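Local atomic coordinates of benzoylformate Decarboxylase (Polynucleobacter necessarius, PDB entry 4K9Q), a protein that binds thiamine diphosphate and magnesium and probably catalyses the decarboxylation of benzoylformate to benzaldehyde and carbon dioxide. Residues F9-K14 with V170-T175; R2-I7 with E133-A138. One frame throughout, in Å; residues are numbered along the deposited sequence.

Overall arrangement
Both contacts involve helix 4-15 of the N-terminal thiamine diphosphate-binding domain and lie on the same side of the chain's centre, about 10 Å apart between their centres. Contact 2 is the more buried, all four touching residues being enclosed where helix 4-15 packs near its start against the start of helix 135-147. Contact 1 is partly exposed, joining the next turns of the same helix to the irregular linker that leaves the domain. Apolar carbons do the work in both, with no hydrogen bond across either. The linker of contact 1 goes on to hydrogen-bond a second subunit, whereas beside contact 2 D134 packs on R101 of a third. The two meet directly, L11 CD2 lying 3.3 Å from P136 O.

Contact 1: F9-K14 with V170-T175; sequences FDLLRK and VDVART
L11 and K14 of helix 4-15 pack against V172 and A173 in a small, wholly apolar contact between a helix and a linker, on the outer side of the N-terminal α/β domain of the thiamine diphosphate enzyme fold. The segment 170-175 has no regular secondary structure; it belongs to the connection that leads from this domain to the central one. L11 and K14 are three residues apart, so both side chains leave the same side of the helix and receive the linker.

L11 carries most of the contact. Its CG stands anti to the backbone N (chi1 172°), which carries CG out toward the linker, where the methyls divide, CD1 mainly to A173 and CD2 to V172. CD1 rests on A173, equally close to CA and CB at 3.8 Å, while CD2 touches V172 CG2 at 3.9 Å. The two branched side chains cross at about a right angle, and V172 CG2 also comes within 4.1 Å of L11 CD1. A173 turns its methyl toward the helix, into the angle between L11 and the lysine. K14 takes part through its aliphatic base, with CG 4.1 Å from A173 CB.

Beyond these residues the linker turns to the assembly: R174 NH1 is hydrogen-bonded to S303 O, and T175 OG1 to D309 OD1, both of a second subunit. On the inner side, F139 of helix 135-147 packs against L11, and P136 against V172. The V172 methyl that meets L11 is also 4.0 Å from G137 N.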
ATOM      1  N   PHE A   9      -5.358  -5.950 -29.697  1.00 14.09           N
ATOM      2  CA  PHE A   9      -6.042  -4.970 -30.523  1.00 15.77           C
ATOM      3  C   PHE A   9      -7.370  -5.528 -31.043  1.00 10.65           C
ATOM      4  O   PHE A   9      -8.368  -4.799 -31.113  1.00 13.43           O
ATOM      5  CB  PHE A   9      -5.137  -4.451 -31.648  1.00 15.50           C
ATOM      6  CG  PHE A   9      -4.256  -3.313 -31.221  1.00 13.64           C
ATOM      7  CD1 PHE A   9      -4.695  -2.003 -31.334  1.00 17.87           C
ATOM      8  CD2 PHE A   9      -3.000  -3.549 -30.686  1.00 15.64           C
ATOM      9  CE1 PHE A   9      -3.888  -0.945 -30.926  1.00 17.10           C
ATOM     10  CE2 PHE A   9      -2.192  -2.499 -30.276  1.00 14.62           C
ATOM     11  CZ  PHE A   9      -2.638  -1.199 -30.397  1.00 13.45           C
ATOM     12  N   ASP A  10      -7.399  -6.823 -31.353  1.00 13.81           N
ATOM     13  CA  ASP A  10      -8.658  -7.456 -31.756  1.00 14.16           C
ATOM     14  C   ASP A  10      -9.710  -7.429 -30.638  1.00 13.99           C
ATOM     15  O   ASP A  10     -10.893  -7.192 -30.891  1.00 14.11           O
ATOM     16  CB  ASP A  10      -8.433  -8.882 -32.252  1.00 17.06           C
ATOM     17  CG  ASP A  10      -8.116  -8.943 -33.744  1.00 23.79           C
ATOM     18  OD1 ASP A  10      -8.334  -7.937 -34.463  1.00 22.78           O
ATOM     19  OD2 ASP A  10      -7.663 -10.013 -34.195  1.00 25.14           O
ATOM     20  N   LEU A  11      -9.280  -7.661 -29.399  1.00 12.05           N
ATOM     21  CA  LEU A  11     -10.179  -7.511 -28.255  1.00 12.70           C
ATOM     22  C   LEU A  11     -10.715  -6.083 -28.160  1.00 14.35           C
ATOM     23  O   LEU A  11     -11.910  -5.862 -27.966  1.00 14.68           O
ATOM     24  CB  LEU A  11      -9.474  -7.905 -26.949  1.00 15.09           C
ATOM     25  CG  LEU A  11     -10.254  -7.606 -25.666  1.00 13.74           C
ATOM     26  CD1 LEU A  11     -11.495  -8.489 -25.576  1.00 13.40           C
ATOM     27  CD2 LEU A  11      -9.373  -7.814 -24.451  1.00 12.29           C
ATOM     28  N   LEU A  12      -9.824  -5.109 -28.302  1.00 12.48           N
ATOM     29  CA  LEU A  12     -10.218  -3.718 -28.180  1.00 12.10           C
ATOM     30  C   LEU A  12     -11.232  -3.355 -29.259  1.00 14.38           C
ATOM     31  O   LEU A  12     -12.166  -2.604 -29.008  1.00 13.86           O
ATOM     32  CB  LEU A  12      -8.984  -2.810 -28.210  1.00 12.64           C
ATOM     33  CG  LEU A  12      -8.097  -2.937 -26.965  1.00 14.09           C
ATOM     34  CD1 LEU A  12      -6.821  -2.125 -27.131  1.00 13.29           C
ATOM     35  CD2 LEU A  12      -8.856  -2.520 -25.698  1.00 16.39           C
ATOM     36  N   ARG A  13     -11.070  -3.917 -30.458  1.00 13.15           N
ATOM     37  CA  ARG A  13     -12.070  -3.730 -31.509  1.00 14.45           C
ATOM     38  C   ARG A  13     -13.424  -4.275 -31.080  1.00 15.03           C
ATOM     39  O   ARG A  13     -14.448  -3.612 -31.247  1.00 16.92           O
ATOM     40  CB  ARG A  13     -11.641  -4.438 -32.795  1.00 14.20           C
ATOM     41  CG  ARG A  13     -10.565  -3.708 -33.541  1.00 15.02           C
ATOM     42  CD  ARG A  13     -10.218  -4.429 -34.842  1.00 17.73           C
ATOM     43  NE  ARG A  13      -9.106  -3.745 -35.475  1.00 16.10           N
ATOM     44  CZ  ARG A  13      -7.841  -4.113 -35.352  1.00 16.80           C
ATOM     45  NH1 ARG A  13      -7.522  -5.187 -34.640  1.00 20.47           N
ATOM     46  NH2 ARG A  13      -6.897  -3.403 -35.945  1.00 19.55           N
ATOM     47  N   LYS A  14     -13.423  -5.486 -30.530  1.00 16.41           N
ATOM     48  CA  LYS A  14     -14.645  -6.122 -30.067  1.00 17.07           C
ATOM     49  C   LYS A  14     -15.323  -5.300 -28.968  1.00 17.82           C
ATOM     50  O   LYS A  14     -16.549  -5.157 -28.957  1.00 18.59           O
ATOM     51  CB  LYS A  14     -14.336  -7.542 -29.580  1.00 18.48           C
ATOM     52  CG  LYS A  14     -15.525  -8.297 -29.019  1.00 25.01           C
ATOM     53  CD  LYS A  14     -16.596  -8.506 -30.066  1.00 26.84           C
ATOM     54  CE  LYS A  14     -17.649  -9.491 -29.568  1.00 37.05           C
ATOM     55  NZ  LYS A  14     -18.671  -9.764 -30.620  1.00 42.65           N
ATOM     56  N   VAL A 170      -6.782 -17.459 -27.488  1.00 37.00           N
ATOM     57  CA  VAL A 170      -7.869 -17.712 -26.549  1.00 42.11           C
ATOM     58  C   VAL A 170      -8.874 -16.565 -26.604  1.00 40.25           C
ATOM     59  O   VAL A 170      -8.496 -15.391 -26.674  1.00 37.34           O
ATOM     60  CB  VAL A 170      -7.357 -17.884 -25.105  1.00 40.27           C
ATOM     61  CG1 VAL A 170      -8.524 -18.017 -24.137  0.56 40.34           C
ATOM     62  CG2 VAL A 170      -6.442 -19.097 -25.011  0.58 39.18           C
ATOM     63  N   ASP A 171     -10.154 -16.920 -26.592  1.00 34.94           N
ATOM     64  CA  ASP A 171     -11.226 -15.940 -26.642  1.00 35.78           C
ATOM     65  C   ASP A 171     -11.452 -15.403 -25.235  1.00 25.64           C
ATOM     66  O   ASP A 171     -11.992 -16.109 -24.384  1.00 33.38           O
ATOM     67  CB  ASP A 171     -12.504 -16.595 -27.172  1.00 34.16           C
ATOM     68  CG  ASP A 171     -13.606 -15.590 -27.447  0.47 33.15           C
ATOM     69  OD1 ASP A 171     -13.293 -14.470 -27.903  0.54 36.33           O
ATOM     70  OD2 ASP A 171     -14.787 -15.922 -27.209  0.40 35.99           O
ATOM     71  N   VAL A 172     -11.022 -14.169 -24.975  1.00 22.91           N
ATOM     72  CA  VAL A 172     -11.178 -13.623 -23.631  1.00 19.31           C
ATOM     73  C   VAL A 172     -12.323 -12.630 -23.518  1.00 17.75           C
ATOM     74  O   VAL A 172     -12.666 -12.218 -22.413  1.00 18.22           O
ATOM     75  CB  VAL A 172      -9.878 -12.967 -23.085  1.00 18.52           C
ATOM     76  CG1 VAL A 172      -8.716 -13.953 -23.127  1.00 21.70           C
ATOM     77  CG2 VAL A 172      -9.555 -11.691 -23.841  1.00 18.99           C
ATOM     78  N   ALA A 173     -12.924 -12.249 -24.640  1.00 15.52           N
ATOM     79  CA  ALA A 173     -13.983 -11.243 -24.605  1.00 15.89           C
ATOM     80  C   ALA A 173     -15.197 -11.666 -23.774  1.00 16.36           C
ATOM     81  O   ALA A 173     -15.687 -12.792 -23.896  1.00 15.67           O
ATOM     82  CB  ALA A 173     -14.416 -10.854 -26.013  1.00 20.43           C
ATOM     83  N   ARG A 174     -15.677 -10.733 -22.954  1.00 16.40           N
ATOM     84  CA  ARG A 174     -16.830 -10.932 -22.079  1.00 14.92           C
ATOM     85  C   ARG A 174     -17.656  -9.653 -22.093  1.00 15.12           C
ATOM     86  O   ARG A 174     -17.213  -8.635 -22.636  1.00 13.76           O
ATOM     87  CB  ARG A 174     -16.368 -11.221 -20.649  1.00 11.52           C
ATOM     88  CG  ARG A 174     -15.643 -12.557 -20.483  1.00 14.90           C
ATOM     89  CD  ARG A 174     -15.290 -12.815 -19.016  1.00 14.44           C
ATOM     90  NE  ARG A 174     -14.130 -12.062 -18.526  1.00 13.23           N
ATOM     91  CZ  ARG A 174     -14.183 -11.131 -17.577  1.00 13.34           C
ATOM     92  NH1 ARG A 174     -13.063 -10.543 -17.161  1.00 14.95           N
ATOM     93  NH2 ARG A 174     -15.347 -10.783 -17.036  1.00 13.82           N
ATOM     94  N   THR A 175     -18.855  -9.699 -21.513  1.00 13.69           N
ATOM     95  CA  THR A 175     -19.621  -8.482 -21.269  1.00 14.05           C
ATOM     96  C   THR A 175     -20.025  -8.377 -19.798  1.00 12.88           C
ATOM     97  O   THR A 175     -20.073  -9.382 -19.081  1.00 12.66           O
ATOM     98  CB  THR A 175     -20.882  -8.370 -22.159  1.00 18.64           C
ATOM     99  OG1 THR A 175     -21.851  -9.339 -21.745  1.00 18.32           O
ATOM    100  CG2 THR A 175     -20.542  -8.587 -23.628  1.00 18.36           C
TER

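Contact 2: R2-I7 with E133-A138; sequences RTVKEI and EDVPGA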
ATOM      1  N   ARG A   2      -1.146 -16.206 -32.208  1.00 19.18           N
ATOM      2  CA  ARG A   2      -0.916 -14.860 -32.710  0.56 18.13           C
ATOM      3  C   ARG A   2      -0.137 -14.060 -31.671  1.00 17.80           C
ATOM      4  O   ARG A   2       0.042 -14.519 -30.547  1.00 16.58           O
ATOM      5  CB  ARG A   2      -2.241 -14.175 -33.052  0.56 20.36           C
ATOM      6  CG  ARG A   2      -2.840 -14.649 -34.367  0.56 23.37           C
ATOM      7  CD  ARG A   2      -4.073 -13.856 -34.760  0.56 24.50           C
ATOM      8  NE  ARG A   2      -4.218 -13.813 -36.214  0.56 26.98           N
ATOM      9  CZ  ARG A   2      -4.929 -14.680 -36.926  0.56 24.00           C
ATOM     10  NH1 ARG A   2      -4.989 -14.555 -38.248  0.56 17.87           N
ATOM     11  NH2 ARG A   2      -5.577 -15.671 -36.321  0.56 25.72           N
ATOM     12  N   THR A   3       0.339 -12.872 -32.041  1.00 16.34           N
ATOM     13  CA  THR A   3       1.079 -12.070 -31.068  1.00 14.81           C
ATOM     14  C   THR A   3       0.122 -11.503 -30.030  1.00 15.09           C
ATOM     15  O   THR A   3      -1.052 -11.268 -30.314  1.00 12.22           O
ATOM     16  CB  THR A   3       1.825 -10.883 -31.705  1.00 12.46           C
ATOM     17  OG1 THR A   3       0.881  -9.999 -32.325  1.00 17.06           O
ATOM     18  CG2 THR A   3       2.839 -11.367 -32.739  1.00 15.17           C
ATOM     19  N   VAL A   4       0.637 -11.286 -28.829  1.00 13.61           N
ATOM     20  CA  VAL A   4      -0.106 -10.585 -27.792  1.00 14.22           C
ATOM     21  C   VAL A   4      -0.715  -9.298 -28.363  1.00 13.83           C
ATOM     22  O   VAL A   4      -1.881  -8.985 -28.125  1.00 12.65           O
ATOM     23  CB  VAL A   4       0.816 -10.246 -26.604  1.00 12.28           C
ATOM     24  CG1 VAL A   4       0.106  -9.300 -25.621  1.00 12.01           C
ATOM     25  CG2 VAL A   4       1.325 -11.518 -25.916  1.00 13.39           C
ATOM     26  N   LYS A   5       0.066  -8.553 -29.143  1.00 15.61           N
ATOM     27  CA  LYS A   5      -0.423  -7.294 -29.695  1.00 15.33           C
ATOM     28  C   LYS A   5      -1.636  -7.499 -30.618  1.00 12.52           C
ATOM     29  O   LYS A   5      -2.653  -6.810 -30.482  1.00 13.42           O
ATOM     30  CB  LYS A   5       0.695  -6.535 -30.424  1.00 13.99           C
ATOM     31  CG  LYS A   5       0.259  -5.161 -30.941  1.00 15.58           C
ATOM     32  CD  LYS A   5       1.450  -4.291 -31.324  1.00 18.28           C
ATOM     33  CE  LYS A   5       2.189  -4.824 -32.545  1.00 25.04           C
ATOM     34  NZ  LYS A   5       1.423  -4.640 -33.807  1.00 27.01           N
ATOM     35  N   GLU A   6      -1.538  -8.451 -31.542  1.00 13.48           N
ATOM     36  CA  GLU A   6      -2.641  -8.664 -32.475  1.00 16.40           C
ATOM     37  C   GLU A   6      -3.924  -9.070 -31.739  1.00 15.58           C
ATOM     38  O   GLU A   6      -5.003  -8.557 -32.025  1.00 13.69           O
ATOM     39  CB  GLU A   6      -2.286  -9.693 -33.555  1.00 16.68           C
ATOM     40  CG  GLU A   6      -3.327  -9.735 -34.663  0.44 20.69           C
ATOM     41  CD  GLU A   6      -2.940 -10.623 -35.830  0.30 24.59           C
ATOM     42  OE1 GLU A   6      -1.797 -11.123 -35.859  0.66 24.80           O
ATOM     43  OE2 GLU A   6      -3.792 -10.821 -36.720  0.79 32.35           O
ATOM     44  N   ILE A   7      -3.795  -9.984 -30.783  1.00 12.88           N
ATOM     45  CA  ILE A   7      -4.942 -10.443 -30.002  1.00 12.44           C
ATOM     46  C   ILE A   7      -5.557  -9.319 -29.164  1.00 13.09           C
ATOM     47  O   ILE A   7      -6.775  -9.205 -29.048  1.00 13.47           O
ATOM     48  CB  ILE A   7      -4.540 -11.620 -29.111  1.00 17.32           C
ATOM     49  CG1 ILE A   7      -4.088 -12.784 -30.002  1.00 15.02           C
ATOM     50  CG2 ILE A   7      -5.685 -12.021 -28.176  1.00 18.70           C
ATOM     51  CD1 ILE A   7      -3.364 -13.883 -29.254  1.00 16.99           C
ATOM     52  N   GLU A 133       1.052 -14.128 -21.881  1.00 14.02           N
ATOM     53  CA  GLU A 133      -0.198 -14.820 -22.185  1.00 13.10           C
ATOM     54  C   GLU A 133      -1.423 -14.172 -21.534  1.00 15.67           C
ATOM     55  O   GLU A 133      -2.540 -14.273 -22.054  1.00 14.97           O
ATOM     56  CB  GLU A 133      -0.112 -16.291 -21.764  1.00 16.12           C
ATOM     57  CG  GLU A 133       0.762 -17.167 -22.659  1.00 20.20           C
ATOM     58  CD  GLU A 133       2.253 -17.091 -22.340  1.00 23.05           C
ATOM     59  OE1 GLU A 133       2.668 -16.279 -21.482  1.00 18.45           O
ATOM     60  OE2 GLU A 133       3.024 -17.855 -22.960  1.00 22.44           O
ATOM     61  N   ASP A 134      -1.217 -13.510 -20.395  1.00 13.52           N
ATOM     62  CA  ASP A 134      -2.317 -12.924 -19.641  1.00 13.49           C
ATOM     63  C   ASP A 134      -2.685 -11.508 -20.058  1.00 12.99           C
ATOM     64  O   ASP A 134      -3.651 -10.942 -19.529  1.00 12.15           O
ATOM     65  CB  ASP A 134      -1.987 -12.914 -18.150  1.00 16.45           C
ATOM     66  CG  ASP A 134      -1.793 -14.315 -17.589  1.00 21.32           C
ATOM     67  OD1 ASP A 134      -2.499 -15.249 -18.033  1.00 23.08           O
ATOM     68  OD2 ASP A 134      -0.927 -14.479 -16.709  1.00 29.94           O
ATOM     69  N   VAL A 135      -1.938 -10.923 -20.996  1.00 11.06           N
ATOM     70  CA  VAL A 135      -2.172  -9.517 -21.333  1.00 11.02           C
ATOM     71  C   VAL A 135      -3.580  -9.241 -21.894  1.00 10.64           C
ATOM     72  O   VAL A 135      -4.263  -8.327 -21.418  1.00 11.21           O
ATOM     73  CB  VAL A 135      -1.039  -8.919 -22.221  1.00  9.43           C
ATOM     74  CG1 VAL A 135      -1.436  -7.529 -22.751  1.00  9.97           C
ATOM     75  CG2 VAL A 135       0.276  -8.873 -21.441  1.00 14.30           C
ATOM     76  N   PRO A 136      -4.023 -10.018 -22.901  1.00 10.77           N
ATOM     77  CA  PRO A 136      -5.382  -9.789 -23.407  1.00 12.13           C
ATOM     78  C   PRO A 136      -6.428  -9.943 -22.309  1.00 10.52           C
ATOM     79  O   PRO A 136      -7.304  -9.082 -22.184  1.00 11.08           O
ATOM     80  CB  PRO A 136      -5.552 -10.869 -24.482  1.00 13.08           C
ATOM     81  CG  PRO A 136      -4.144 -11.194 -24.914  1.00 14.82           C
ATOM     82  CD  PRO A 136      -3.313 -11.061 -23.668  1.00 11.03           C
ATOM     83  N   GLY A 137      -6.329 -11.003 -21.511  1.00 11.82           N
ATOM     84  CA  GLY A 137      -7.261 -11.186 -20.410  1.00 11.95           C
ATOM     85  C   GLY A 137      -7.227 -10.057 -19.394  1.00 12.38           C
ATOM     86  O   GLY A 137      -8.255  -9.732 -18.800  1.00 11.58           O
ATOM     87  N   ALA A 138      -6.048  -9.472 -19.180  1.00 12.14           N
ATOM     88  CA  ALA A 138      -5.904  -8.336 -18.260  1.00 10.09           C
ATOM     89  C   ALA A 138      -6.622  -7.094 -18.797  1.00 12.83           C
ATOM     90  O   ALA A 138      -7.238  -6.329 -18.029  1.00 12.18           O
ATOM     91  CB  ALA A 138      -4.432  -8.046 -17.982  1.00 12.59           C
TER
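V4 meets V135, and one helical turn further on I7 meets P136, where the first turns of helices 4-15 and 135-147 come together. Followed outward, V4 begins with its CB held back, 4.9 Å from V135 CB. One branch crosses the remaining distance: CG1 lies anti to the backbone N (chi1 170°) and reaches V135 CB at 3.6 Å and V135 CG1 at 3.7 Å, with P136 CD looser beside it at 4.3 Å. CG2, anti to the carbonyl carbon, diverges from this line and makes no close approach to V135 or P136. The two valines meet at about a right angle, a methyl of one set against the branch point of the other.

I7 also uses a branch methyl. Its CG2 lies against the CB-CG side of the P136 ring, 3.7 Å from CG, with CB only slightly farther. P136 suits this position because it sits in the first turn of its helix, where a backbone N-H is not needed for the helical bonding pattern.

T3 N-caps helix 4-15: the E6 N-H points almost straight at T3 OG1 (3.0 Å, 162°), which satisfies an amide that the first turn would otherwise leave without a helical acceptor.

T8, in the next turn of helix 4-15, also touches V135 and P136. Strand 2-3 pairs antiparallel with strand 166-167, whose I167 packs on both V4 and I7, while W163 adds to the cover over V4. Beside this two-stranded sheet the helix starts join as structural packing in the N-terminal α/β domain, away from the cofactor site.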